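Local structure of uncharacterized protein (Legionella pneumophila subsp. pneumophila str. Philadelphia 1, 4R0G) at residues A[180-185]-A[194-199]; A[227-232]-A[236-241]. The protein is thought to act as a guanine-nucleotide exchange factor for the small GTPases Rab5, Rab21 and Rab22, using a VPS9-like domain. All blocks are in the same frame, centred on the assembly; numbering follows the deposited sequence.

Both contacts lie in the helical bundle domain, distinct from the VPS9-like domain to which the exchange activity is probably due, with their centres about 11 Å apart. Contact 1 comes first along the chain and joins the end of helix 155-183 to the start of helix 193-208; contact 2 then joins the end of helix 215-229 to helix 235-244. Each is thus a turn-back between consecutive helices, and the two pairs pack together at the same end of the bundle. Arg196 ties them: its NH1 forms a salt bridge with Glu237 OE2 at 2.8 Å, and its NH2 probably hydrogen-bonds to Met231 O. The second subunit packs on other residues of both, such as Leu181 and Phe240.

Contact 1: residues A[180-185]-A[194-199]; sequences SLLESA and SSRISL
With CG1 beside its own backbone N (chi1 -79°) and CD1 carried outward by an extended chi2, Ile197 reaches from helix 193-208 toward Leu182 and Glu183 at the end of helix 155-183. Leu182 meets it with one branch: CD1 lies 3.5 Å from Ile197 CG1 and 3.6 Å from Ile197 N, so this methyl rests on the backbone as well as on the side chain. The same methyl also comes within 3.8 Å of the carbonyl carbon, C, of Arg196. Glu183 uses its aliphatic part. Its chain crosses that of Ile197 at about a right angle, with CG 3.7 Å from Ile197 CD1, while the extended remainder brings Glu183 OE2 to 4.1 Å from Ile197 CG2.

The two helices run antiparallel as a helical hairpin, and Leu182 and Ile197 are the residues whose backbones come nearest, 6.7 Å from CA to CA. Where the first helix ends, Ser184 turns back on it: OG donates to Ser180 O at 2.7 Å, and Ser184 N reaches that same oxygen from the opposite face of the carbonyl plane, so one acceptor takes two bonds.

On the buried side, a bend at chi3 swings the Arg196 guanidinium back along its own helix, toward the N-terminal end, where the other Leu182 branch, CD2, meets its edge, near its plane. NH2 of this arginine is bound by Met231 O, and NH1 by Glu237 and by Asp190 in the intervening loop. Leu182 itself continues inward onto Glu237 of helix 235-244.

Contact 2: residues A[227-232]-A[236-241]; sequences KLWEMQ and FEEEFL
Trp229 and Leu241 mark the closest backbone approach, 7.9 Å from CA to CA; a type I turn spans Trp229 to Gln232, and Gln232, with positive phi, has left helical geometry. The indole leans over toward helix 235-244, and Leu241 slides under it in the opposite sense. Leu241 CD1 makes a CH-pi contact, 3.5 Å from the centroid of the five-membered ring of Trp229 and 8° off its normal; Leu241 CB lies 3.7 Å from Trp229 NE1.

Together the two antiparallel helices form a helical hairpin with a short connection. Leu241 faces inward with its other branch, CD2 being 3.9 Å from Leu228 CD1, and here Tyr178 of helix 155-183 packs on both leucines. Farther out, the six-membered end of the indole meets the stem of Glu238: CG lies 3.4 Å from Trp229 CH2, approaching obliquely. Glu238 turns CG opposite its carbonyl carbon (chi1 -71°) and runs extended from there. Its chain crosses the indole side chain at about a right angle, the carboxylate plane turned 56° from the ring, and brings OE1 to the ring's edge, in its plane, 3.9 Å from Trp229 CH2.

Contact 1: residues A[180-185]-A[194-199]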
# COMPACT_ATOMS: atom_id res chain seq x y z
N SER A 180 15.42 -3.21 -5.01
CA SER A 180 16.16 -2.79 -3.81
C SER A 180 16.78 -3.97 -3.07
O SER A 180 17.86 -3.82 -2.50
CB SER A 180 15.31 -1.93 -2.86
OG SER A 180 14.05 -2.52 -2.62
N LEU A 181 16.10 -5.11 -3.07
CA LEU A 181 16.65 -6.30 -2.43
C LEU A 181 17.93 -6.80 -3.14
O LEU A 181 18.91 -7.18 -2.49
CB LEU A 181 15.59 -7.42 -2.31
CG LEU A 181 14.49 -7.33 -1.25
CD1 LEU A 181 13.64 -8.60 -1.24
CD2 LEU A 181 15.03 -7.08 0.16
N LEU A 182 17.93 -6.78 -4.47
CA LEU A 182 19.09 -7.19 -5.26
C LEU A 182 20.27 -6.26 -4.95
O LEU A 182 21.38 -6.73 -4.72
CB LEU A 182 18.75 -7.14 -6.75
CG LEU A 182 19.33 -8.19 -7.70
CD1 LEU A 182 19.40 -7.63 -9.11
CD2 LEU A 182 20.70 -8.65 -7.25
N GLU A 183 20.01 -4.94 -4.95
CA GLU A 183 21.00 -3.92 -4.62
C GLU A 183 21.58 -4.13 -3.21
O GLU A 183 22.77 -3.97 -3.01
CB GLU A 183 20.40 -2.52 -4.77
CG GLU A 183 20.12 -2.16 -6.25
CD GLU A 183 19.56 -0.75 -6.49
OE1 GLU A 183 18.63 -0.31 -5.74
OE2 GLU A 183 20.03 -0.08 -7.44
N SER A 184 20.71 -4.54 -2.28
CA SER A 184 21.01 -4.70 -0.86
C SER A 184 21.48 -6.09 -0.53
O SER A 184 21.47 -6.50 0.63
CB SER A 184 19.76 -4.43 -0.02
OG SER A 184 19.23 -3.14 -0.26
N ALA A 185 21.74 -6.88 -1.56
CA ALA A 185 22.14 -8.26 -1.33
C ALA A 185 23.65 -8.37 -1.19
O ALA A 185 24.41 -7.64 -1.84
CB ALA A 185 21.64 -9.17 -2.43
N SER A 194 25.83 -7.12 -10.89
CA SER A 194 25.79 -5.78 -11.42
C SER A 194 25.02 -5.76 -12.74
O SER A 194 24.24 -4.83 -13.01
CB SER A 194 27.22 -5.25 -11.57
OG SER A 194 28.16 -6.31 -11.57
N SER A 195 25.21 -6.77 -13.57
CA SER A 195 24.52 -6.77 -14.85
C SER A 195 23.06 -7.22 -14.70
O SER A 195 22.23 -6.99 -15.58
CB SER A 195 25.28 -7.61 -15.89
OG SER A 195 25.54 -8.91 -15.40
N ARG A 196 22.76 -7.86 -13.58
CA ARG A 196 21.41 -8.29 -13.24
C ARG A 196 20.59 -7.14 -12.66
O ARG A 196 19.39 -7.01 -12.91
CB ARG A 196 21.47 -9.46 -12.26
CG ARG A 196 20.45 -10.53 -12.52
CD ARG A 196 20.88 -11.82 -11.90
NE ARG A 196 21.34 -11.61 -10.54
CZ ARG A 196 22.28 -12.34 -9.97
NH1 ARG A 196 22.66 -12.10 -8.73
NH2 ARG A 196 22.85 -13.32 -10.66
N ILE A 197 21.25 -6.30 -11.86
CA ILE A 197 20.61 -5.07 -11.40
C ILE A 197 20.23 -4.21 -12.59
O ILE A 197 19.08 -3.75 -12.69
CB ILE A 197 21.53 -4.27 -10.48
CG1 ILE A 197 21.53 -4.87 -9.09
CG2 ILE A 197 21.04 -2.84 -10.36
CD1 ILE A 197 22.46 -4.19 -8.21
N SER A 198 21.20 -4.00 -13.48
CA SER A 198 20.97 -3.23 -14.70
C SER A 198 19.75 -3.71 -15.47
O SER A 198 19.03 -2.91 -16.08
CB SER A 198 22.21 -3.30 -15.59
OG SER A 198 21.98 -2.59 -16.80
N LEU A 199 19.50 -5.02 -15.44
CA LEU A 199 18.33 -5.59 -16.11
C LEU A 199 17.03 -5.23 -15.41
O LEU A 199 16.05 -4.94 -16.07
CB LEU A 199 18.46 -7.10 -16.19
CG LEU A 199 19.28 -7.66 -17.34
CD1 LEU A 199 19.72 -9.07 -17.02
CD2 LEU A 199 18.43 -7.65 -18.57

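Contact 2: residues A[227-232]-A[236-241]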
# COMPACT_ATOMS: atom_id res chain seq x y z
N LYS A 227 16.54 -13.09 -19.70
CA LYS A 227 17.93 -12.64 -19.50
C LYS A 227 18.38 -12.75 -18.05
O LYS A 227 19.51 -13.21 -17.78
CB LYS A 227 18.19 -11.20 -20.00
CG LYS A 227 17.93 -10.90 -21.49
CD LYS A 227 18.16 -9.37 -21.81
CE LYS A 227 17.61 -8.88 -23.18
NZ LYS A 227 17.07 -7.47 -23.08
N LEU A 228 17.52 -12.33 -17.13
CA LEU A 228 17.78 -12.53 -15.68
C LEU A 228 18.05 -14.00 -15.28
O LEU A 228 18.98 -14.27 -14.53
CB LEU A 228 16.63 -11.95 -14.83
CG LEU A 228 16.48 -10.44 -14.95
CD1 LEU A 228 15.04 -10.01 -14.79
CD2 LEU A 228 17.32 -9.83 -13.88
N TRP A 229 17.25 -14.94 -15.78
CA TRP A 229 17.52 -16.34 -15.49
C TRP A 229 18.91 -16.74 -15.99
O TRP A 229 19.66 -17.48 -15.32
CB TRP A 229 16.45 -17.25 -16.10
CG TRP A 229 15.27 -17.46 -15.18
CD1 TRP A 229 14.00 -16.99 -15.35
CD2 TRP A 229 15.27 -18.15 -13.92
NE1 TRP A 229 13.20 -17.36 -14.30
CE2 TRP A 229 13.95 -18.08 -13.41
CE3 TRP A 229 16.25 -18.84 -13.19
CZ2 TRP A 229 13.59 -18.66 -12.20
CZ3 TRP A 229 15.88 -19.42 -11.98
CH2 TRP A 229 14.56 -19.33 -11.50
N GLU A 230 19.28 -16.20 -17.14
CA GLU A 230 20.57 -16.56 -17.70
C GLU A 230 21.73 -15.90 -16.97
O GLU A 230 22.89 -16.22 -17.21
CB GLU A 230 20.58 -16.35 -19.21
CG GLU A 230 19.39 -17.09 -19.86
CD GLU A 230 19.51 -17.29 -21.36
OE1 GLU A 230 19.31 -16.30 -22.12
OE2 GLU A 230 19.77 -18.45 -21.78
N MET A 231 21.41 -15.01 -16.04
CA MET A 231 22.42 -14.31 -15.27
C MET A 231 22.73 -15.02 -13.96
O MET A 231 23.52 -14.53 -13.14
CB MET A 231 22.03 -12.85 -15.03
CG MET A 231 22.10 -11.99 -16.29
SD MET A 231 23.77 -11.97 -17.01
CE MET A 231 23.58 -13.05 -18.44
N GLN A 232 22.11 -16.18 -13.76
CA GLN A 232 22.36 -17.03 -12.60
C GLN A 232 22.05 -16.35 -11.27
O GLN A 232 22.95 -16.10 -10.47
CB GLN A 232 23.81 -17.51 -12.58
CG GLN A 232 24.29 -18.17 -13.87
CD GLN A 232 25.57 -18.96 -13.66
OE1 GLN A 232 26.53 -18.47 -13.06
NE2 GLN A 232 25.57 -20.22 -14.13
N PHE A 236 16.75 -16.33 -3.48
CA PHE A 236 15.67 -15.38 -3.23
C PHE A 236 15.19 -14.68 -4.50
O PHE A 236 13.99 -14.44 -4.64
CB PHE A 236 16.07 -14.37 -2.16
CG PHE A 236 16.97 -13.27 -2.65
CD1 PHE A 236 18.34 -13.43 -2.61
CD2 PHE A 236 16.44 -12.07 -3.11
CE1 PHE A 236 19.18 -12.41 -3.05
CE2 PHE A 236 17.28 -11.06 -3.54
CZ PHE A 236 18.65 -11.24 -3.52
N GLU A 237 16.10 -14.35 -5.42
CA GLU A 237 15.67 -13.70 -6.66
C GLU A 237 14.61 -14.55 -7.39
O GLU A 237 13.71 -14.00 -8.01
CB GLU A 237 16.85 -13.41 -7.60
CG GLU A 237 17.93 -12.45 -7.08
CD GLU A 237 19.11 -12.29 -8.07
OE1 GLU A 237 18.97 -11.57 -9.10
OE2 GLU A 237 20.17 -12.90 -7.83
N GLU A 238 14.71 -15.88 -7.28
CA GLU A 238 13.89 -16.83 -8.07
C GLU A 238 12.39 -16.67 -7.84
O GLU A 238 11.58 -16.80 -8.77
CB GLU A 238 14.25 -18.30 -7.76
CG GLU A 238 15.60 -18.80 -8.28
CD GLU A 238 15.78 -20.33 -8.12
OE1 GLU A 238 14.76 -21.06 -8.05
OE2 GLU A 238 16.94 -20.79 -8.08
N GLU A 239 12.01 -16.42 -6.60
CA GLU A 239 10.59 -16.27 -6.29
C GLU A 239 10.06 -15.08 -7.07
O GLU A 239 9.01 -15.17 -7.71
CB GLU A 239 10.36 -16.09 -4.78
CG GLU A 239 8.89 -16.15 -4.37
CD GLU A 239 8.21 -17.48 -4.75
OE1 GLU A 239 8.87 -18.54 -4.66
OE2 GLU A 239 7.02 -17.44 -5.15
N PHE A 240 10.82 -13.99 -7.03
CA PHE A 240 10.49 -12.80 -7.81
C PHE A 240 10.35 -13.09 -9.30
O PHE A 240 9.30 -12.79 -9.87
CB PHE A 240 11.52 -11.69 -7.60
CG PHE A 240 11.45 -11.06 -6.24
CD1 PHE A 240 10.36 -10.30 -5.88
CD2 PHE A 240 12.48 -11.22 -5.33
CE1 PHE A 240 10.29 -9.71 -4.63
CE2 PHE A 240 12.42 -10.63 -4.07
CZ PHE A 240 11.33 -9.88 -3.72
N LEU A 241 11.38 -13.65 -9.92
CA LEU A 241 11.28 -13.98 -11.33
C LEU A 241 10.03 -14.82 -11.66
O LEU A 241 9.38 -14.64 -12.70
CB LEU A 241 12.52 -14.75 -11.78
CG LEU A 241 13.85 -14.03 -11.68
CD1 LEU A 241 14.92 -14.85 -12.38
CD2 LEU A 241 13.73 -12.66 -12.29